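Reducing-end xylose-releasing exo-oligoxylanase Rex8A (Paenibacillus barcinonensis, PDB 6SUD) hydrolyses linear and branched xylooligosaccharides as an exo-oligoxylanase of glycoside hydrolase family 8, releasing xylose from their reducing ends. Local coordinates at residues Ser21-Asp26 and Arg347-Pro352; His86-Leu91 and Asn142-Gly147; Glu204-Tyr209 and Thr216-Ala221; Ala295-Ile300 and Arg306-Glu311. The protein carries 1 engineered substitution. All coordinates share one frame; numbering follows the deposited sequence.

Interaction 1 of 4, residues Ser21-Asp26 and Arg347-Pro352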
# COMPACT_ATOMS: atom_id res chain seq x y z
N SER A 21 -19.98 -5.06 13.52
CA SER A 21 -20.01 -6.54 13.52
C SER A 21 -20.21 -7.10 14.93
O SER A 21 -20.37 -8.33 15.05
CB SER A 21 -18.75 -7.02 12.88
OG SER A 21 -18.59 -8.42 13.00
N GLY A 22 -20.17 -6.28 15.98
CA GLY A 22 -20.52 -6.75 17.34
C GLY A 22 -19.39 -6.66 18.34
O GLY A 22 -19.69 -6.76 19.54
N TYR A 23 -18.14 -6.50 17.90
CA TYR A 23 -16.97 -6.44 18.82
C TYR A 23 -17.06 -5.17 19.66
O TYR A 23 -17.58 -4.15 19.17
CB TYR A 23 -15.66 -6.56 18.05
CG TYR A 23 -15.57 -7.86 17.28
CD1 TYR A 23 -15.35 -9.05 17.94
CD2 TYR A 23 -15.78 -7.90 15.92
CE1 TYR A 23 -15.30 -10.26 17.26
CE2 TYR A 23 -15.72 -9.09 15.22
CZ TYR A 23 -15.49 -10.28 15.89
OH TYR A 23 -15.46 -11.46 15.20
N ARG A 24 -16.57 -5.24 20.90
CA ARG A 24 -16.66 -4.11 21.86
C ARG A 24 -15.58 -3.07 21.54
O ARG A 24 -14.46 -3.47 21.17
CB ARG A 24 -16.47 -4.60 23.29
CG ARG A 24 -17.53 -5.60 23.72
CD ARG A 24 -17.15 -6.25 25.04
NE ARG A 24 -17.40 -5.36 26.18
CZ ARG A 24 -16.98 -5.57 27.43
NH1 ARG A 24 -16.28 -6.65 27.73
NH2 ARG A 24 -17.27 -4.70 28.38
N GLU A 25 -15.91 -1.79 21.74
CA GLU A 25 -14.96 -0.68 21.49
C GLU A 25 -13.64 -0.93 22.23
O GLU A 25 -12.59 -0.76 21.59
CB GLU A 25 -15.57 0.66 21.91
CG GLU A 25 -16.08 1.47 20.74
CD GLU A 25 -16.52 2.87 21.13
OE1 GLU A 25 -17.73 3.07 21.27
OE2 GLU A 25 -15.64 3.74 21.31
N ASP A 26 -13.70 -1.35 23.49
CA ASP A 26 -12.48 -1.59 24.32
C ASP A 26 -11.64 -2.74 23.74
O ASP A 26 -10.40 -2.56 23.66
CB ASP A 26 -12.82 -1.80 25.80
CG ASP A 26 -13.70 -2.99 26.13
OD1 ASP A 26 -13.83 -3.90 25.29
OD2 ASP A 26 -14.27 -3.00 27.24
N ARG A 347 -13.75 -13.59 10.17
CA ARG A 347 -12.65 -14.53 9.85
C ARG A 347 -11.32 -13.83 10.15
O ARG A 347 -10.43 -14.46 10.72
CB ARG A 347 -12.73 -14.98 8.39
CG ARG A 347 -11.57 -15.85 7.93
CD ARG A 347 -11.57 -17.21 8.60
NE ARG A 347 -10.76 -18.20 7.90
CZ ARG A 347 -9.45 -18.38 8.06
NH1 ARG A 347 -8.75 -17.63 8.90
NH2 ARG A 347 -8.83 -19.32 7.37
N PHE A 348 -11.21 -12.56 9.78
CA PHE A 348 -9.97 -11.78 9.97
C PHE A 348 -9.70 -11.59 11.46
O PHE A 348 -8.55 -11.81 11.91
CB PHE A 348 -10.06 -10.43 9.25
CG PHE A 348 -8.81 -9.62 9.44
CD1 PHE A 348 -7.65 -9.96 8.76
CD2 PHE A 348 -8.77 -8.60 10.37
CE1 PHE A 348 -6.48 -9.24 8.97
CE2 PHE A 348 -7.60 -7.89 10.58
CZ PHE A 348 -6.46 -8.21 9.87
N TRP A 349 -10.72 -11.18 12.21
CA TRP A 349 -10.63 -10.95 13.68
C TRP A 349 -10.04 -12.20 14.34
O TRP A 349 -9.21 -12.06 15.28
CB TRP A 349 -12.01 -10.61 14.27
CG TRP A 349 -11.99 -10.42 15.76
CD1 TRP A 349 -12.20 -11.38 16.70
CD2 TRP A 349 -11.70 -9.21 16.48
NE1 TRP A 349 -12.09 -10.86 17.96
CE2 TRP A 349 -11.80 -9.52 17.86
CE3 TRP A 349 -11.40 -7.89 16.12
CZ2 TRP A 349 -11.57 -8.58 18.86
CZ3 TRP A 349 -11.19 -6.95 17.10
CH2 TRP A 349 -11.27 -7.29 18.46
N ASN A 350 -10.42 -13.38 13.87
CA ASN A 350 -10.06 -14.68 14.49
C ASN A 350 -8.74 -15.20 13.92
O ASN A 350 -8.29 -16.26 14.37
CB ASN A 350 -11.24 -15.66 14.37
CG ASN A 350 -12.43 -15.20 15.17
OD1 ASN A 350 -13.52 -14.99 14.62
ND2 ASN A 350 -12.24 -14.98 16.46
N THR A 351 -8.11 -14.45 13.01
CA THR A 351 -6.81 -14.81 12.38
C THR A 351 -5.69 -14.07 13.10
O THR A 351 -5.76 -12.85 13.23
CB THR A 351 -6.83 -14.52 10.87
OG1 THR A 351 -7.86 -15.30 10.27
CG2 THR A 351 -5.51 -14.81 10.19
N PRO A 352 -4.63 -14.76 13.59
CA PRO A 352 -3.49 -14.10 14.20
C PRO A 352 -2.45 -13.66 13.16
O PRO A 352 -2.49 -14.09 12.02
CB PRO A 352 -2.94 -15.19 15.13
CG PRO A 352 -3.18 -16.46 14.34
CD PRO A 352 -4.48 -16.23 13.60

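Interaction 2 of 4, residues His86-Leu91 and Asn142-Gly147. With EDO (1,2-ethanediol), chain C; EDO (1,2-ethanediol), chain H.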
# COMPACT_ATOMS: atom_id res chain seq x y z
N HIS A 86 8.28 8.50 17.01
CA HIS A 86 9.69 8.06 17.25
C HIS A 86 10.08 7.00 16.21
O HIS A 86 11.14 7.16 15.56
CB HIS A 86 9.89 7.63 18.69
CG HIS A 86 11.26 7.12 18.97
ND1 HIS A 86 11.47 5.86 19.47
CD2 HIS A 86 12.48 7.68 18.82
CE1 HIS A 86 12.76 5.67 19.66
NE2 HIS A 86 13.41 6.75 19.25
N GLU A 87 9.22 6.01 16.01
CA GLU A 87 9.45 4.95 15.01
C GLU A 87 9.38 5.55 13.60
O GLU A 87 10.23 5.18 12.79
CB GLU A 87 8.40 3.86 15.13
CG GLU A 87 8.51 3.06 16.40
CD GLU A 87 8.02 3.69 17.69
OE1 GLU A 87 7.43 4.80 17.67
OE2 GLU A 87 8.24 3.05 18.72
N PHE A 88 8.41 6.43 13.34
CA PHE A 88 8.26 7.08 12.02
C PHE A 88 9.60 7.72 11.64
O PHE A 88 10.11 7.47 10.52
CB PHE A 88 7.17 8.15 12.05
CG PHE A 88 6.93 8.84 10.73
CD1 PHE A 88 7.78 9.84 10.30
CD2 PHE A 88 5.86 8.48 9.93
CE1 PHE A 88 7.55 10.49 9.09
CE2 PHE A 88 5.63 9.11 8.72
CZ PHE A 88 6.49 10.10 8.30
N ASP A 89 10.11 8.54 12.55
CA ASP A 89 11.35 9.33 12.40
C ASP A 89 12.56 8.40 12.21
O ASP A 89 13.44 8.73 11.40
CB ASP A 89 11.51 10.30 13.58
CG ASP A 89 10.63 11.54 13.44
OD1 ASP A 89 10.08 11.76 12.35
OD2 ASP A 89 10.48 12.27 14.44
N ARG A 90 12.64 7.30 12.96
CA ARG A 90 13.72 6.30 12.78
C ARG A 90 13.66 5.68 11.38
O ARG A 90 14.73 5.58 10.73
CB ARG A 90 13.64 5.19 13.83
CG ARG A 90 14.21 5.55 15.20
CD ARG A 90 14.10 4.34 16.11
NE ARG A 90 14.77 4.53 17.41
CZ ARG A 90 16.04 4.28 17.67
NH1 ARG A 90 16.86 3.84 16.72
NH2 ARG A 90 16.51 4.48 18.90
N LEU A 91 12.48 5.26 10.92
CA LEU A 91 12.32 4.66 9.57
C LEU A 91 12.66 5.69 8.49
O LEU A 91 13.43 5.37 7.59
CB LEU A 91 10.88 4.16 9.38
CG LEU A 91 10.53 2.91 10.19
CD1 LEU A 91 9.04 2.66 10.21
CD2 LEU A 91 11.28 1.71 9.65
N ASN A 142 0.99 17.10 8.74
CA ASN A 142 -0.35 17.57 9.18
C ASN A 142 -0.54 17.15 10.64
O ASN A 142 -1.14 17.94 11.37
CB ASN A 142 -1.47 17.15 8.21
CG ASN A 142 -1.27 17.67 6.80
OD1 ASN A 142 -0.52 18.62 6.58
ND2 ASN A 142 -1.91 17.02 5.83
N ARG A 143 -0.00 16.00 11.08
CA ARG A 143 -0.24 15.49 12.47
C ARG A 143 0.69 16.16 13.48
O ARG A 143 0.22 16.46 14.61
CB ARG A 143 0.00 13.99 12.61
CG ARG A 143 -1.08 13.09 12.03
CD ARG A 143 -1.12 11.76 12.77
NE ARG A 143 -1.86 11.87 14.02
CZ ARG A 143 -2.38 10.84 14.70
NH1 ARG A 143 -2.24 9.60 14.25
NH2 ARG A 143 -3.06 11.05 15.82
N TRP A 144 1.98 16.29 13.15
CA TRP A 144 3.08 16.64 14.09
C TRP A 144 3.77 17.97 13.76
O TRP A 144 4.49 18.51 14.64
CB TRP A 144 4.12 15.53 14.07
CG TRP A 144 3.56 14.18 14.40
CD1 TRP A 144 2.61 13.88 15.32
CD2 TRP A 144 3.98 12.94 13.82
NE1 TRP A 144 2.39 12.53 15.34
CE2 TRP A 144 3.24 11.92 14.46
CE3 TRP A 144 4.92 12.58 12.85
CZ2 TRP A 144 3.39 10.57 14.13
CZ3 TRP A 144 5.07 11.25 12.53
CH2 TRP A 144 4.31 10.26 13.16
N GLY A 145 3.63 18.46 12.53
CA GLY A 145 4.30 19.70 12.09
C GLY A 145 5.72 19.43 11.63
O GLY A 145 6.33 18.45 12.07
N ASP A 146 6.24 20.30 10.76
CA ASP A 146 7.59 20.10 10.16
C ASP A 146 8.64 20.49 11.19
O ASP A 146 8.42 21.43 11.96
CB ASP A 146 7.78 20.87 8.85
CG ASP A 146 7.10 20.23 7.65
OD1 ASP A 146 6.12 19.51 7.85
OD2 ASP A 146 7.58 20.45 6.52
N GLY A 147 9.75 19.76 11.16
CA GLY A 147 10.96 20.06 11.95
C GLY A 147 12.12 20.40 11.02
O GLY A 147 11.93 20.57 9.82
C1 EDO C . 6.12 3.65 20.76
O1 EDO C . 7.34 3.05 21.16
C2 EDO C . 5.38 2.70 20.01
O2 EDO C . 5.22 1.51 20.75
C1 EDO H . 6.21 7.76 19.49
O1 EDO H . 6.49 6.41 19.86
C2 EDO H . 4.77 8.07 19.61
O2 EDO H . 4.46 9.46 19.65

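Interaction 3 of 4, residues Glu204-Tyr209 and Thr216-Ala221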
# COMPACT_ATOMS: atom_id res chain seq x y z
N GLU A 204 -5.84 12.13 -4.79
CA GLU A 204 -6.78 13.19 -4.33
C GLU A 204 -6.08 14.11 -3.32
O GLU A 204 -6.28 15.33 -3.40
CB GLU A 204 -8.00 12.61 -3.64
CG GLU A 204 -8.93 11.89 -4.58
CD GLU A 204 -9.81 12.77 -5.44
OE1 GLU A 204 -9.63 14.01 -5.44
OE2 GLU A 204 -10.71 12.21 -6.09
N LEU A 205 -5.35 13.52 -2.37
CA LEU A 205 -4.64 14.27 -1.31
C LEU A 205 -3.38 14.94 -1.87
O LEU A 205 -3.05 16.06 -1.43
CB LEU A 205 -4.35 13.31 -0.15
CG LEU A 205 -5.62 12.77 0.49
CD1 LEU A 205 -5.31 11.86 1.67
CD2 LEU A 205 -6.54 13.90 0.93
N PHE A 206 -2.72 14.33 -2.85
CA PHE A 206 -1.58 14.98 -3.54
C PHE A 206 -2.08 16.23 -4.26
O PHE A 206 -1.33 17.22 -4.31
CB PHE A 206 -0.90 14.04 -4.52
CG PHE A 206 -0.24 12.82 -3.91
CD1 PHE A 206 -0.07 12.70 -2.54
CD2 PHE A 206 0.19 11.80 -4.74
CE1 PHE A 206 0.54 11.57 -2.01
CE2 PHE A 206 0.82 10.68 -4.21
CZ PHE A 206 0.99 10.57 -2.85
N ALA A 207 -3.32 16.21 -4.76
CA ALA A 207 -3.92 17.36 -5.46
C ALA A 207 -4.16 18.51 -4.48
O ALA A 207 -4.34 19.64 -4.95
CB ALA A 207 -5.19 16.98 -6.19
N GLN A 208 -4.18 18.23 -3.17
CA GLN A 208 -4.31 19.25 -2.10
C GLN A 208 -2.93 19.69 -1.61
O GLN A 208 -2.80 20.88 -1.25
CB GLN A 208 -5.08 18.70 -0.89
CG GLN A 208 -6.45 18.15 -1.23
CD GLN A 208 -7.48 19.25 -1.29
OE1 GLN A 208 -8.21 19.47 -0.33
NE2 GLN A 208 -7.53 19.95 -2.41
N TYR A 209 -1.97 18.77 -1.50
CA TYR A 209 -0.75 18.97 -0.67
C TYR A 209 0.53 19.10 -1.49
O TYR A 209 1.51 19.63 -0.93
CB TYR A 209 -0.58 17.84 0.35
CG TYR A 209 -1.79 17.59 1.22
CD1 TYR A 209 -2.57 18.64 1.68
CD2 TYR A 209 -2.13 16.30 1.60
CE1 TYR A 209 -3.69 18.41 2.47
CE2 TYR A 209 -3.24 16.06 2.40
CZ TYR A 209 -4.02 17.12 2.83
OH TYR A 209 -5.11 16.87 3.62
N THR A 216 -3.26 20.03 -10.59
CA THR A 216 -4.18 19.63 -11.69
C THR A 216 -3.87 18.20 -12.13
O THR A 216 -4.82 17.41 -12.26
CB THR A 216 -4.13 20.61 -12.87
OG1 THR A 216 -4.70 21.83 -12.40
CG2 THR A 216 -4.91 20.12 -14.07
N PHE A 217 -2.59 17.89 -12.35
CA PHE A 217 -2.15 16.54 -12.78
C PHE A 217 -2.63 15.48 -11.78
O PHE A 217 -3.16 14.43 -12.19
CB PHE A 217 -0.63 16.43 -12.91
CG PHE A 217 -0.21 15.06 -13.35
CD1 PHE A 217 -0.03 14.05 -12.41
CD2 PHE A 217 -0.04 14.76 -14.69
CE1 PHE A 217 0.35 12.78 -12.80
CE2 PHE A 217 0.35 13.48 -15.08
CZ PHE A 217 0.53 12.49 -14.14
N TRP A 218 -2.45 15.74 -10.49
CA TRP A 218 -2.77 14.76 -9.42
C TRP A 218 -4.27 14.50 -9.38
O TRP A 218 -4.67 13.33 -9.16
CB TRP A 218 -2.22 15.19 -8.06
CG TRP A 218 -0.74 14.99 -7.94
CD1 TRP A 218 0.21 15.92 -7.65
CD2 TRP A 218 -0.04 13.75 -8.12
NE1 TRP A 218 1.45 15.35 -7.63
CE2 TRP A 218 1.33 14.02 -7.93
CE3 TRP A 218 -0.44 12.44 -8.42
CZ2 TRP A 218 2.30 13.03 -8.03
CZ3 TRP A 218 0.53 11.46 -8.51
CH2 TRP A 218 1.88 11.75 -8.32
N LYS A 219 -5.08 15.54 -9.63
CA LYS A 219 -6.56 15.38 -9.71
C LYS A 219 -6.90 14.50 -10.92
O LYS A 219 -7.78 13.63 -10.79
CB LYS A 219 -7.30 16.72 -9.73
CG LYS A 219 -8.82 16.61 -9.59
CD LYS A 219 -9.29 15.85 -8.36
CE LYS A 219 -10.79 15.72 -8.24
NZ LYS A 219 -11.36 16.75 -7.35
N GLU A 220 -6.21 14.69 -12.06
CA GLU A 220 -6.46 13.88 -13.29
C GLU A 220 -5.99 12.44 -13.04
O GLU A 220 -6.66 11.52 -13.53
CB GLU A 220 -5.75 14.49 -14.50
CG GLU A 220 -6.21 15.91 -14.79
CD GLU A 220 -5.42 16.65 -15.86
OE1 GLU A 220 -4.28 16.24 -16.17
OE2 GLU A 220 -5.95 17.64 -16.39
N ALA A 221 -4.90 12.27 -12.29
CA ALA A 221 -4.31 10.96 -11.94
C ALA A 221 -5.33 10.14 -11.14
O ALA A 221 -5.49 8.94 -11.45
CB ALA A 221 -3.03 11.14 -11.18

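Interaction 4 of 4, residues Ala295-Ile300 and Arg306-Glu311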
# COMPACT_ATOMS: atom_id res chain seq x y z
N ALA A 295 -17.10 -12.69 -3.00
CA ALA A 295 -17.86 -13.84 -3.54
C ALA A 295 -16.88 -14.90 -4.06
O ALA A 295 -17.09 -16.09 -3.77
CB ALA A 295 -18.81 -13.37 -4.61
N PHE A 296 -15.83 -14.49 -4.80
CA PHE A 296 -14.85 -15.43 -5.39
C PHE A 296 -14.21 -16.27 -4.28
O PHE A 296 -14.08 -17.48 -4.49
CB PHE A 296 -13.76 -14.75 -6.24
CG PHE A 296 -12.82 -15.75 -6.87
CD1 PHE A 296 -13.18 -16.45 -8.03
CD2 PHE A 296 -11.61 -16.04 -6.29
CE1 PHE A 296 -12.32 -17.39 -8.57
CE2 PHE A 296 -10.77 -17.01 -6.81
CZ PHE A 296 -11.11 -17.66 -7.97
N PHE A 297 -13.88 -15.68 -3.14
CA PHE A 297 -13.13 -16.37 -2.05
C PHE A 297 -14.06 -16.85 -0.93
O PHE A 297 -13.55 -17.38 0.07
CB PHE A 297 -12.02 -15.47 -1.50
CG PHE A 297 -10.87 -15.38 -2.47
CD1 PHE A 297 -10.08 -16.48 -2.74
CD2 PHE A 297 -10.62 -14.20 -3.17
CE1 PHE A 297 -9.04 -16.41 -3.65
CE2 PHE A 297 -9.59 -14.14 -4.08
CZ PHE A 297 -8.81 -15.24 -4.34
N SER A 298 -15.38 -16.71 -1.08
CA SER A 298 -16.35 -16.95 0.02
C SER A 298 -16.24 -18.40 0.53
O SER A 298 -16.28 -18.58 1.76
CB SER A 298 -17.75 -16.61 -0.38
OG SER A 298 -18.17 -17.37 -1.48
N ASP A 299 -16.11 -19.37 -0.37
CA ASP A 299 -16.13 -20.82 -0.03
C ASP A 299 -14.74 -21.45 -0.15
O ASP A 299 -14.68 -22.70 -0.30
CB ASP A 299 -17.04 -21.61 -0.98
CG ASP A 299 -18.51 -21.44 -0.69
OD1 ASP A 299 -18.84 -21.10 0.46
OD2 ASP A 299 -19.31 -21.67 -1.61
N ILE A 300 -13.68 -20.64 -0.11
CA ILE A 300 -12.29 -21.15 -0.23
C ILE A 300 -11.58 -20.96 1.10
O ILE A 300 -11.52 -19.81 1.60
CB ILE A 300 -11.52 -20.52 -1.40
CG1 ILE A 300 -12.26 -20.72 -2.73
CG2 ILE A 300 -10.11 -21.10 -1.43
CD1 ILE A 300 -11.70 -19.93 -3.90
N ARG A 306 -4.60 -20.44 -3.62
CA ARG A 306 -3.59 -20.78 -4.65
C ARG A 306 -3.19 -19.51 -5.40
O ARG A 306 -3.72 -18.42 -5.07
CB ARG A 306 -4.17 -21.78 -5.66
CG ARG A 306 -4.93 -22.94 -5.04
CD ARG A 306 -4.03 -23.85 -4.25
NE ARG A 306 -4.78 -25.02 -3.81
CZ ARG A 306 -4.95 -26.13 -4.52
NH1 ARG A 306 -4.41 -26.27 -5.73
NH2 ARG A 306 -5.66 -27.12 -4.01
N ARG A 307 -2.29 -19.64 -6.35
CA ARG A 307 -2.19 -18.68 -7.48
C ARG A 307 -3.42 -18.94 -8.35
O ARG A 307 -3.81 -20.10 -8.46
CB ARG A 307 -0.90 -18.89 -8.27
CG ARG A 307 -0.69 -17.87 -9.39
CD ARG A 307 0.49 -18.29 -10.27
NE ARG A 307 1.74 -18.38 -9.53
CZ ARG A 307 2.61 -17.39 -9.33
NH1 ARG A 307 2.39 -16.18 -9.81
NH2 ARG A 307 3.71 -17.60 -8.63
N TYR A 308 -4.00 -17.91 -8.97
CA TYR A 308 -5.19 -18.07 -9.84
C TYR A 308 -4.97 -17.30 -11.14
O TYR A 308 -4.32 -16.28 -11.10
CB TYR A 308 -6.47 -17.56 -9.17
CG TYR A 308 -6.83 -18.24 -7.87
CD1 TYR A 308 -7.63 -19.37 -7.84
CD2 TYR A 308 -6.38 -17.73 -6.66
CE1 TYR A 308 -7.94 -19.99 -6.64
CE2 TYR A 308 -6.70 -18.33 -5.45
CZ TYR A 308 -7.50 -19.46 -5.44
OH TYR A 308 -7.77 -20.07 -4.25
N THR A 309 -5.51 -17.79 -12.24
CA THR A 309 -5.62 -16.96 -13.47
C THR A 309 -6.68 -15.91 -13.14
O THR A 309 -7.44 -16.14 -12.19
CB THR A 309 -5.96 -17.78 -14.71
OG1 THR A 309 -7.31 -18.24 -14.54
CG2 THR A 309 -4.99 -18.90 -14.97
N ILE A 310 -6.77 -14.81 -13.88
CA ILE A 310 -7.74 -13.75 -13.48
C ILE A 310 -9.18 -14.22 -13.75
O ILE A 310 -10.08 -13.63 -13.12
CB ILE A 310 -7.43 -12.37 -14.09
CG1 ILE A 310 -7.49 -12.37 -15.62
CG2 ILE A 310 -6.10 -11.84 -13.55
CD1 ILE A 310 -7.37 -11.02 -16.25
N GLU A 311 -9.40 -15.24 -14.59
CA GLU A 311 -10.76 -15.83 -14.79
C GLU A 311 -11.05 -16.89 -13.72
O GLU A 311 -12.15 -17.49 -13.75
CB GLU A 311 -10.99 -16.32 -16.23
CG GLU A 311 -10.19 -17.54 -16.64
CD GLU A 311 -10.50 -18.08 -18.03
OE1 GLU A 311 -11.57 -17.75 -18.57
OE2 GLU A 311 -9.68 -18.86 -18.57

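Interaction 1 of 4, residues Ser21-Asp26 and Arg347-Pro352
Tyr23 is the residue of 21-26 that lies firmly against 347-352, and Trp349 is its partner. The path to it starts at Ser21, where helix 17-20 ends. Gly22 then leaves helical geometry with a positive phi of 118° and closes a Schellman motif with two bonds back into the last turn. A CB at these backbone angles would press on the carbonyl O of Ser21. Tyr23 follows and lays its ring over the five-membered ring of Trp349. The stack is face-to-face, with centroids 3.8 Å apart and planes at 21°. The slight tilt brings one side of the phenol close: Tyr23 CE1 lies 3.3 Å from Trp349 NE1. The two side chains point in opposite directions as they slide past each other. Tyr23 CG is anti to its carbonyl carbon (chi1 -60°), which carries the ring toward the indole.

Family 8 hydrolases fold as an (alpha/alpha)6 barrel. Here a surface stack ties an N-terminal part of the chain to the end of helix 341-349. Trp349 is also engaged by Arg31 in a cation-pi contact and by Phe18 edge-to-face.

Arg24 is the N-cap of helix 25-41, and its backbone N is bonded to the Glu27 carboxylate. Its guanidinium leads away from Trp349. Asp26 OD2 lies over a guanidinium face, 3.6 Å from Arg24 NH2, a long, purely electrostatic pair. At the far end of 347-352, Thr351 OG1 donates to Arg347 O at 2.7 Å.

Interaction 2 of 4, residues His86-Leu91 and Asn142-Gly147
The backbones of 86-91 and 142-147 stay well apart, with Phe88 CA and Trp144 CA 11.1 Å from each other as the nearest pair. Two aromatic side chains bridge this gap. The indole of Trp144 drives its six-membered edge at the face of Phe88, and the planes stand at 82°. This is a T-shaped pair with ring centroids 5.2 Å apart. The leading atom is Trp144 CZ3, 3.5 Å from Phe88 CG. It sits toward the rim of the phenyl face, near the root of the side chain. Trp144 CH2 also meets the methylene, 3.7 Å from Phe88 CB. Phe88 CG is anti to the backbone N (chi1 -179°), which sends the ring out from helix 85-99. The polar edge of the indole is held elsewhere, since Trp144 NE1 is hydrogen-bonded to Asp83.

Glu87, one residue before Phe88, is buried and faces a different neighbourhood. Its carboxylate accepts from two ethanediol molecules, probably from the crystallisation liquor. One gives O1 to Glu87 OE1 at 2.9 Å, the other gives O1 to Glu87 OE2 at 2.6 Å. Tyr41 OH also bonds to Glu87 OE2. If Glu87 gave way to an alanine, the Tyr41 hydroxyl would probably be left without this carboxylate partner.

Phe88 also packs on Ala136 and Ala140 of helix 127-144 and on helix 69-81. The aromatic pair thus joins helix 85-99 to the end of helix 127-144 within the (alpha/alpha)6 barrel of family 8 hydrolases.

Interaction 3 of 4, residues Glu204-Tyr209 and Thr216-Ala221
Helices 204-209 and 216-221 run antiparallel, at 171° between their directions, and their axes come within 7.6 Å. Ala207 and Trp218 are the nearest pair, with Ala207 CA 4.9 Å from Trp218 CA. The small Ala207 side chain permits this closeness. Its methyl rests on the facing backbone, Ala207 CB lying 3.7 Å from Lys219 N.

Phe206 and Trp218 fill one side of the interface. Phe206 CB sits over the five-membered ring of Trp218 in a CH-pi contact, 3.7 Å from the centroid. The phenyl ring then turns its edge to the six-membered ring, with planes at 76°. Phe206 CD2 leads here, 3.8 Å from Trp218 CE3. One indole face is thus met by two parts of the same phenylalanine, and Phe217 CD1 lies over the opposite face.

Two consecutive helices joined by a short connection make an alpha-alpha hairpin, the building unit of the (alpha/alpha)6 barrel of family 8. Leu161 of helix 153-170 packs on both Phe206 and Trp218.

The other side is polar. Lys219 passes beside Ala207, bent at chi2 (56°), and its CD and CE cross the Glu204 carboxylate at a slant. Lys219 CD is 3.5 Å from Glu204 OE1. The salt bridge itself is long, Lys219 NZ to Glu204 OE1 at 3.8 Å. The stronger partner of Glu204 is Arg226, which forms a salt bridge with OE2.

Interaction 4 of 4, residues Ala295-Ile300 and Arg306-Glu311
Phe296 and Phe297 both turn ring edges to Tyr308, and these aromatic contacts make up most of the interface. Phe296 comes squarely over the centre of the phenol face. The planes are at 90°, the centroids are 5.3 Å apart, and Phe296 CZ lies 3.9 Å from Tyr308 CD1. Phe297 makes an offset edge-to-face contact with planes at 72°. Its nearest approach is Phe297 CE1 to Tyr308 CE2, at 3.5 Å. The two phenylalanines also pack on each other, with Phe296 CD2 over the centre of the Phe297 ring. The three rings form an aromatic cluster. Tyr308 CG lies anti to the carbonyl carbon (chi1 -59°), which turns the phenol toward the helix.

The cluster joins the C-terminal end of helix 285-297 to strand 306-308, a short strand in the helix-dominated (alpha/alpha)6 fold of family 8. A type I turn from Phe297 to Ile300 leads the chain out of the helix.

Aliphatic contact is slight. Ile300 CG2 meets the end of the phenol, 3.8 Å from Tyr308 OH. On the phenol face away from Phe296 lies Arg306 CB.

No hydrogen bond joins the segments. Within them, Ser298 OG donates to Ala295 O at 2.8 Å, and Arg306 N makes a weak bond to Tyr308 OH at 3.3 Å. Were a leucine to replace Tyr308, the two phenylalanine edges would probably lose the flat face they pack on. Pro314 also touches Tyr308.

How the interactions relate
All four contacts lie away from the xylose sites, and each depends on aromatic rings. Interaction 1 is a surface contact, interactions 2 and 4 are partly buried, and interaction 3 is buried. Interaction 1 has a face-to-face stack, the others edge-to-face pairs. Interaction 3 alone adds a salt bridge across its segments, a long one at its margin. Interactions 3 and 4 join neighbours in sequence, whereas interaction 1 spans most of the chain and encloses the rest. No helix or strand is shared between the four, but Phe206 of interaction 3 packs on Met135 of helix 127-144, whose end interaction 2 uses. These two also touch directly, Asn142 ND2 lying 3.7 Å from Tyr209 CZ.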